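Local coordinates for coenzyme F420-dependent N(5),N(10)-methenyltetrahydromethanopterin reductase-related protein (Desulfurobacterium thermolithotrophum DSM 11699, PDB 6HUY), which belongs to the HmdII paralogues of the [Fe]-hydrogenase Hmd and binds the iron-guanylylpyridinol cofactor, probably together with a methenyl-tetrahydropterin such as methenyl-tetrahydrofolate, at the interface of chains A and B. Residues are numbered along the deposited sequence; one frame, centred on the assembly and turned at random. Chains: chain A, Coenzyme F420-dependent N(5),N(10)-methenyltetrahydromethanopterin reductase-related protein; chain B, Coenzyme F420-dependent N(5),N(10)-methenyltetrahydromethanopterin reductase-related protein.

Contact 1: the interface of chains A and B. Residues chain A 166-168, 325, 328, 333, 336-337, 340; chain B 313-315.
The extended loop of chain B carrying B:Pro313, B:Thr314 and B:Tyr315 runs across a groove of chain A lined by the loop A:Leu166 to A:Arg168 and by the helices 320-331 and 333-348. It illustrates how one aromatic residue can be held at its tip and along its flanks at once. With CG anti to its own carbonyl carbon (chi1 -71°), the ring of B:Tyr315 reaches toward the start of helix 333-348. There the phenol B:Tyr315 OH gives a hydrogen bond of 2.9 Å to A:Asp333 OD1, which it meets on the syn side of the carboxylate and 25° out of its plane. Water 1 joins the same OH to A:Asp333 OD2 and to the backbone N of A:Arg168. A:Glu328 OE2 comes to the ring edge in plane, 3.4 Å from B:Tyr315 CE2. A:Leu336 CB, 3.7 Å from B:Tyr315 CE2, and A:Leu340 CD1, 3.8 Å from B:Tyr315 CD1, both pack over one face of the ring, with A:Leu167 on the opposite side.

Beside the tyrosine, A:Arg168 offers B:Pro313 a flat seat. The guanidinium grips A:Glu325 end-on, A:Arg168 NH1 to A:Glu325 OE1 at 2.7 Å and A:Arg168 NH2 to A:Glu325 OE2 at 2.6 Å, both nearly in plane, which fixes its rotation. B:Pro313 CG then rests over the centre of one face, and A:Glu328 OE2 approaches the opposite face near the rim, in a salt bridge with NE. The backbone N of B:Thr314 bonds to A:Leu166 O at 3.2 Å.

In the fold, the site lies where the late helices of chain A meet the loop after its strand 158-163, and the chain B segment that fills the groove leads toward helix 320-330.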
loop_
_atom_site.group_PDB
_atom_site.type_symbol
_atom_site.label_atom_id
_atom_site.label_comp_id
_atom_site.label_asym_id
_atom_site.label_seq_id
_atom_site.Cartn_x
_atom_site.Cartn_y
_atom_site.Cartn_z
ATOM N N LEU A 166 9.053 4.012 -15.892
ATOM C CA LEU A 166 7.720 4.378 -15.439
ATOM C C LEU A 166 7.415 5.849 -15.711
ATOM O O LEU A 166 6.270 6.260 -15.528
ATOM C CB LEU A 166 7.480 4.085 -13.944
ATOM C CG LEU A 166 7.794 2.653 -13.508
ATOM C CD1 LEU A 166 7.411 2.481 -12.082
ATOM C CD2 LEU A 166 7.090 1.620 -14.362
ATOM N N LEU A 167 8.375 6.646 -16.184
ATOM C CA LEU A 167 8.128 8.041 -16.505
ATOM C C LEU A 167 7.665 8.224 -17.949
ATOM O O LEU A 167 8.015 7.459 -18.847
ATOM C CB LEU A 167 9.372 8.898 -16.264
ATOM C CG LEU A 167 9.885 8.978 -14.822
ATOM C CD1 LEU A 167 10.965 10.033 -14.751
ATOM C CD2 LEU A 167 8.754 9.282 -13.824
ATOM N N ARG A 168 6.872 9.270 -18.158
ATOM C CA ARG A 168 6.363 9.624 -19.478
ATOM C C ARG A 168 7.311 10.534 -20.239
ATOM O O ARG A 168 7.246 10.594 -21.471
ATOM C CB ARG A 168 5.045 10.381 -19.311
ATOM C CG ARG A 168 3.831 9.752 -19.830
ATOM C CD ARG A 168 2.658 10.299 -19.043
ATOM N NE ARG A 168 2.483 9.518 -17.832
ATOM C CZ ARG A 168 1.470 8.701 -17.587
ATOM N NH1 ARG A 168 1.439 8.035 -16.431
ATOM N NH2 ARG A 168 0.492 8.562 -18.476
ATOM N N GLU A 325 -4.202 8.135 -14.515
ATOM C CA GLU A 325 -4.332 8.243 -15.966
ATOM C C GLU A 325 -5.495 9.142 -16.359
ATOM O O GLU A 325 -5.406 9.850 -17.365
ATOM C CB GLU A 325 -4.456 6.854 -16.589
ATOM C CG GLU A 325 -3.164 5.986 -16.473
ATOM C CD GLU A 325 -1.856 6.765 -16.779
ATOM O OE1 GLU A 325 -0.906 6.708 -15.960
ATOM O OE2 GLU A 325 -1.779 7.424 -17.847
ATOM N N GLU A 328 -3.938 12.540 -15.971
ATOM C CA GLU A 328 -3.007 12.773 -17.061
ATOM C C GLU A 328 -3.752 13.261 -18.294
ATOM O O GLU A 328 -3.353 14.243 -18.922
ATOM C CB GLU A 328 -2.227 11.489 -17.379
ATOM C CG GLU A 328 -1.111 11.145 -16.418
ATOM C CD GLU A 328 0.178 11.896 -16.709
ATOM O OE1 GLU A 328 0.203 12.709 -17.664
ATOM O OE2 GLU A 328 1.190 11.659 -15.992
ATOM N N ASP A 333 1.103 15.706 -17.637
ATOM C CA ASP A 333 2.078 15.062 -16.761
ATOM C C ASP A 333 2.637 16.013 -15.703
ATOM O O ASP A 333 2.877 15.606 -14.561
ATOM C CB ASP A 333 3.226 14.501 -17.607
ATOM C CG ASP A 333 4.110 13.552 -16.829
ATOM O OD1 ASP A 333 3.558 12.627 -16.212
ATOM O OD2 ASP A 333 5.346 13.730 -16.819
ATOM N N LEU A 336 0.721 16.018 -12.528
ATOM C CA LEU A 336 0.886 14.823 -11.692
ATOM C C LEU A 336 2.163 14.892 -10.864
ATOM O O LEU A 336 2.150 14.592 -9.664
ATOM C CB LEU A 336 0.883 13.557 -12.557
ATOM C CG LEU A 336 -0.472 12.933 -12.861
ATOM C CD1 LEU A 336 -1.127 12.418 -11.594
ATOM C CD2 LEU A 336 -1.356 13.936 -13.558
ATOM N N LYS A 337 3.275 15.301 -11.481
ATOM C CA LYS A 337 4.507 15.500 -10.729
ATOM C C LYS A 337 4.315 16.595 -9.684
ATOM O O LYS A 337 4.885 16.531 -8.583
ATOM C CB LYS A 337 5.648 15.862 -11.682
ATOM C CG LYS A 337 5.941 14.830 -12.791
ATOM C CD LYS A 337 7.435 14.743 -13.125
ATOM C CE LYS A 337 7.919 15.977 -13.880
ATOM N NZ LYS A 337 9.067 15.705 -14.805
ATOM N N LEU A 340 2.878 14.989 -6.644
ATOM C CA LEU A 340 3.919 14.358 -5.834
ATOM C C LEU A 340 4.668 15.391 -5.015
ATOM O O LEU A 340 5.032 15.136 -3.864
ATOM C CB LEU A 340 4.901 13.584 -6.710
ATOM C CG LEU A 340 4.294 12.460 -7.554
ATOM C CD1 LEU A 340 5.401 11.735 -8.286
ATOM C CD2 LEU A 340 3.465 11.492 -6.722
ATOM N N PRO B 313 3.527 3.642 -18.690
ATOM C CA PRO B 313 4.031 4.382 -17.535
ATOM C C PRO B 313 2.932 4.621 -16.508
ATOM O O PRO B 313 1.741 4.443 -16.772
ATOM C CB PRO B 313 4.508 5.695 -18.145
ATOM C CG PRO B 313 3.575 5.921 -19.283
ATOM C CD PRO B 313 3.209 4.541 -19.812
ATOM N N THR B 314 3.355 5.024 -15.314
ATOM C CA THR B 314 2.402 5.307 -14.250
ATOM C C THR B 314 3.099 6.095 -13.146
ATOM O O THR B 314 4.320 6.283 -13.150
ATOM C CB THR B 314 1.781 4.026 -13.671
ATOM O OG1 THR B 314 0.717 4.370 -12.777
ATOM C CG2 THR B 314 2.797 3.209 -12.907
ATOM N N TYR B 315 2.290 6.570 -12.201
ATOM C CA TYR B 315 2.781 7.055 -10.920
ATOM C C TYR B 315 2.209 6.135 -9.859
ATOM O O TYR B 315 1.003 5.870 -9.840
ATOM C CB TYR B 315 2.406 8.520 -10.679
ATOM C CG TYR B 315 3.192 9.465 -11.572
ATOM C CD1 TYR B 315 4.557 9.701 -11.345
ATOM C CD2 TYR B 315 2.578 10.105 -12.651
ATOM C CE1 TYR B 315 5.274 10.532 -12.164
ATOM C CE2 TYR B 315 3.282 10.942 -13.464
ATOM C CZ TYR B 315 4.629 11.151 -13.227
ATOM O OH TYR B 315 5.329 11.983 -14.046
HETATM O O HOH W 1 6.908 11.663 -16.487
#

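Contact 2: the interface of chains A and B. Residues chain A 244, 319-321, 324; chain B 244, 248, 251, 314-315, 318, 320, 323.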
loop_
_atom_site.group_PDB
_atom_site.type_symbol
_atom_site.label_atom_id
_atom_site.label_comp_id
_atom_site.label_asym_id
_atom_site.label_seq_id
_atom_site.Cartn_x
_atom_site.Cartn_y
_atom_site.Cartn_z
ATOM N N GLN A 244 -4.350 -0.063 -0.710
ATOM C CA GLN A 244 -4.916 1.211 -1.147
ATOM C C GLN A 244 -5.712 1.886 -0.034
ATOM O O GLN A 244 -5.580 3.096 0.191
ATOM C CB GLN A 244 -5.822 0.988 -2.357
ATOM C CG GLN A 244 -6.523 2.247 -2.839
ATOM C CD GLN A 244 -5.546 3.273 -3.376
ATOM O OE1 GLN A 244 -5.147 3.197 -4.535
ATOM N NE2 GLN A 244 -5.121 4.206 -2.525
ATOM N N PRO A 319 -8.870 3.487 -6.887
ATOM C CA PRO A 319 -7.545 2.963 -7.270
ATOM C C PRO A 319 -6.641 4.037 -7.858
ATOM O O PRO A 319 -6.921 4.559 -8.941
ATOM C CB PRO A 319 -7.874 1.877 -8.304
ATOM C CG PRO A 319 -9.364 1.792 -8.368
ATOM C CD PRO A 319 -9.937 3.017 -7.782
ATOM N N SER A 320 -5.554 4.367 -7.164
ATOM C CA SER A 320 -4.694 5.480 -7.570
ATOM C C SER A 320 -4.207 5.401 -9.010
ATOM O O SER A 320 -4.289 6.417 -9.716
ATOM C CB SER A 320 -3.498 5.579 -6.617
ATOM O OG SER A 320 -2.626 6.600 -7.054
ATOM N N PRO A 321 -3.682 4.283 -9.501
ATOM C CA PRO A 321 -3.206 4.261 -10.897
ATOM C C PRO A 321 -4.273 4.636 -11.925
ATOM O O PRO A 321 -3.966 5.282 -12.936
ATOM C CB PRO A 321 -2.759 2.807 -11.085
ATOM C CG PRO A 321 -2.621 2.258 -9.741
ATOM C CD PRO A 321 -3.519 2.985 -8.837
ATOM N N VAL A 324 -4.730 8.355 -11.728
ATOM C CA VAL A 324 -3.560 9.000 -12.319
ATOM C C VAL A 324 -3.747 9.184 -13.825
ATOM O O VAL A 324 -3.459 10.252 -14.381
ATOM C CB VAL A 324 -2.289 8.188 -12.019
ATOM C CG1 VAL A 324 -1.166 8.571 -12.978
ATOM C CG2 VAL A 324 -1.849 8.397 -10.562
ATOM N N GLN B 244 0.884 2.761 -0.616
ATOM C CA GLN B 244 0.327 3.177 -1.898
ATOM C C GLN B 244 1.150 2.610 -3.056
ATOM O O GLN B 244 0.596 2.093 -4.036
ATOM C CB GLN B 244 0.270 4.699 -1.967
ATOM C CG GLN B 244 -0.270 5.259 -3.271
ATOM C CD GLN B 244 -1.717 4.846 -3.512
ATOM O OE1 GLN B 244 -2.659 5.495 -3.035
ATOM N NE2 GLN B 244 -1.897 3.749 -4.240
ATOM N N SER B 248 -0.363 0.195 -5.901
ATOM C CA SER B 248 -0.400 0.625 -7.297
ATOM C C SER B 248 0.367 -0.333 -8.194
ATOM O O SER B 248 -0.082 -0.640 -9.307
ATOM C CB SER B 248 0.169 2.035 -7.423
ATOM O OG SER B 248 -0.640 2.954 -6.716
ATOM N N THR B 251 -1.846 -3.472 -8.568
ATOM C CA THR B 251 -2.962 -3.116 -9.433
ATOM C C THR B 251 -2.559 -3.155 -10.899
ATOM O O THR B 251 -3.167 -3.859 -11.712
ATOM C CB THR B 251 -3.480 -1.721 -9.080
ATOM O OG1 THR B 251 -4.061 -1.728 -7.773
ATOM C CG2 THR B 251 -4.557 -1.266 -10.078
ATOM N N THR B 314 3.355 5.024 -15.314
ATOM C CA THR B 314 2.402 5.307 -14.250
ATOM C C THR B 314 3.099 6.095 -13.146
ATOM O O THR B 314 4.320 6.283 -13.150
ATOM C CB THR B 314 1.781 4.026 -13.671
ATOM O OG1 THR B 314 0.717 4.370 -12.777
ATOM C CG2 THR B 314 2.797 3.209 -12.907
ATOM N N TYR B 315 2.290 6.570 -12.201
ATOM C CA TYR B 315 2.781 7.055 -10.920
ATOM C C TYR B 315 2.209 6.135 -9.859
ATOM O O TYR B 315 1.003 5.870 -9.840
ATOM C CB TYR B 315 2.406 8.520 -10.679
ATOM C CG TYR B 315 3.192 9.465 -11.572
ATOM C CD1 TYR B 315 4.557 9.701 -11.345
ATOM C CD2 TYR B 315 2.578 10.105 -12.651
ATOM C CE1 TYR B 315 5.274 10.532 -12.164
ATOM C CE2 TYR B 315 3.282 10.942 -13.464
ATOM C CZ TYR B 315 4.629 11.151 -13.227
ATOM O OH TYR B 315 5.329 11.983 -14.046
ATOM N N ALA B 318 1.054 8.381 -5.913
ATOM C CA ALA B 318 0.152 9.521 -5.858
ATOM C C ALA B 318 -1.001 9.173 -4.925
ATOM O O ALA B 318 -1.716 8.197 -5.193
ATOM C CB ALA B 318 -0.375 9.865 -7.257
ATOM N N SER B 320 -4.498 8.677 -3.455
ATOM C CA SER B 320 -5.861 8.785 -3.978
ATOM C C SER B 320 -6.655 9.954 -3.423
ATOM O O SER B 320 -7.404 10.569 -4.198
ATOM C CB SER B 320 -6.646 7.499 -3.717
ATOM O OG SER B 320 -6.155 6.481 -4.542
ATOM N N LEU B 323 -5.707 12.921 -5.518
ATOM C CA LEU B 323 -6.187 12.833 -6.892
ATOM C C LEU B 323 -7.675 13.113 -6.957
ATOM O O LEU B 323 -8.138 13.826 -7.855
ATOM C CB LEU B 323 -5.869 11.459 -7.480
ATOM C CG LEU B 323 -4.389 11.140 -7.679
ATOM C CD1 LEU B 323 -4.199 9.669 -7.994
ATOM C CD2 LEU B 323 -3.775 11.992 -8.810
HETATM O O HOH W 2 -4.454 0.861 -6.195
HETATM O O HOH W 3 -0.049 6.650 -7.780
#
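A:Gln244 on helix 232-262 meets its counterpart B:Gln244 on the same helix of the partner, the two side chains lying side by side and pointing the same way. This is a common solution for like chains, in which one residue faces its own copy. From CB the chain of A:Gln244 leaves with CG anti to the backbone N (chi1 177°) and bends at chi2, bringing CD to 3.5 Å from B:Ser320 OG. At the tip, A:Gln244 NE2 donates to B:Gln244 OE1 at 2.8 Å, reaching it tilted from the carbonyl plane, with the two amide planes turned 54° apart. The return bond, from B:Gln244 NE2 to A:Gln244 OE1, is weak. A:Gln244 OE1 also takes the backbone N of A:Ser320 at 2.9 Å, from above its carbonyl plane, and water 2, which leads on to B:Thr251 OG1. An alanine in place of A:Gln244 would probably leave B:Gln244 OE1 without this donor and the amide N at the start of helix 320-331 without its acceptor.

A:Ser320 carries the next link: OG, anti to its backbone N (chi1 176°), gives a hydrogen bond to B:Ala318 O at 2.6 Å, in the carbonyl plane, and shares water 3 with B:Ala318 N. Around these polar groups the packing is apolar. A:Pro321 lays CG 3.6 Å from B:Ser248 CB, with B:Thr251 CG2 close by. A:Val324 splits its branches, CG2 touching B:Leu323 CD1 at 3.7 Å while CG1 lies beside B:Tyr315 CD2.

The site joins the central helices of the two chains to the starts of their late helices, and so probably helps hold the dimer and set the relative position of its halves.

Contact 1 and contact 2 are neighbouring patches of one interface, their C-alpha centres about 10 Å apart. B:Thr314 and B:Tyr315 belong to both, and helix 320-331 of chain A also serves both, its opening turns facing contact 2 and its later part contact 1. Contact 1 is where a loop of one chain is received by the other, whereas contact 2 brings equivalent helices of the two chains together. Their direct continuity suggests that the chain B segment could not easily shift in one without disturbing the other. Hmd-family proteins typically form intertwined dimers, and this arrangement fits that pattern.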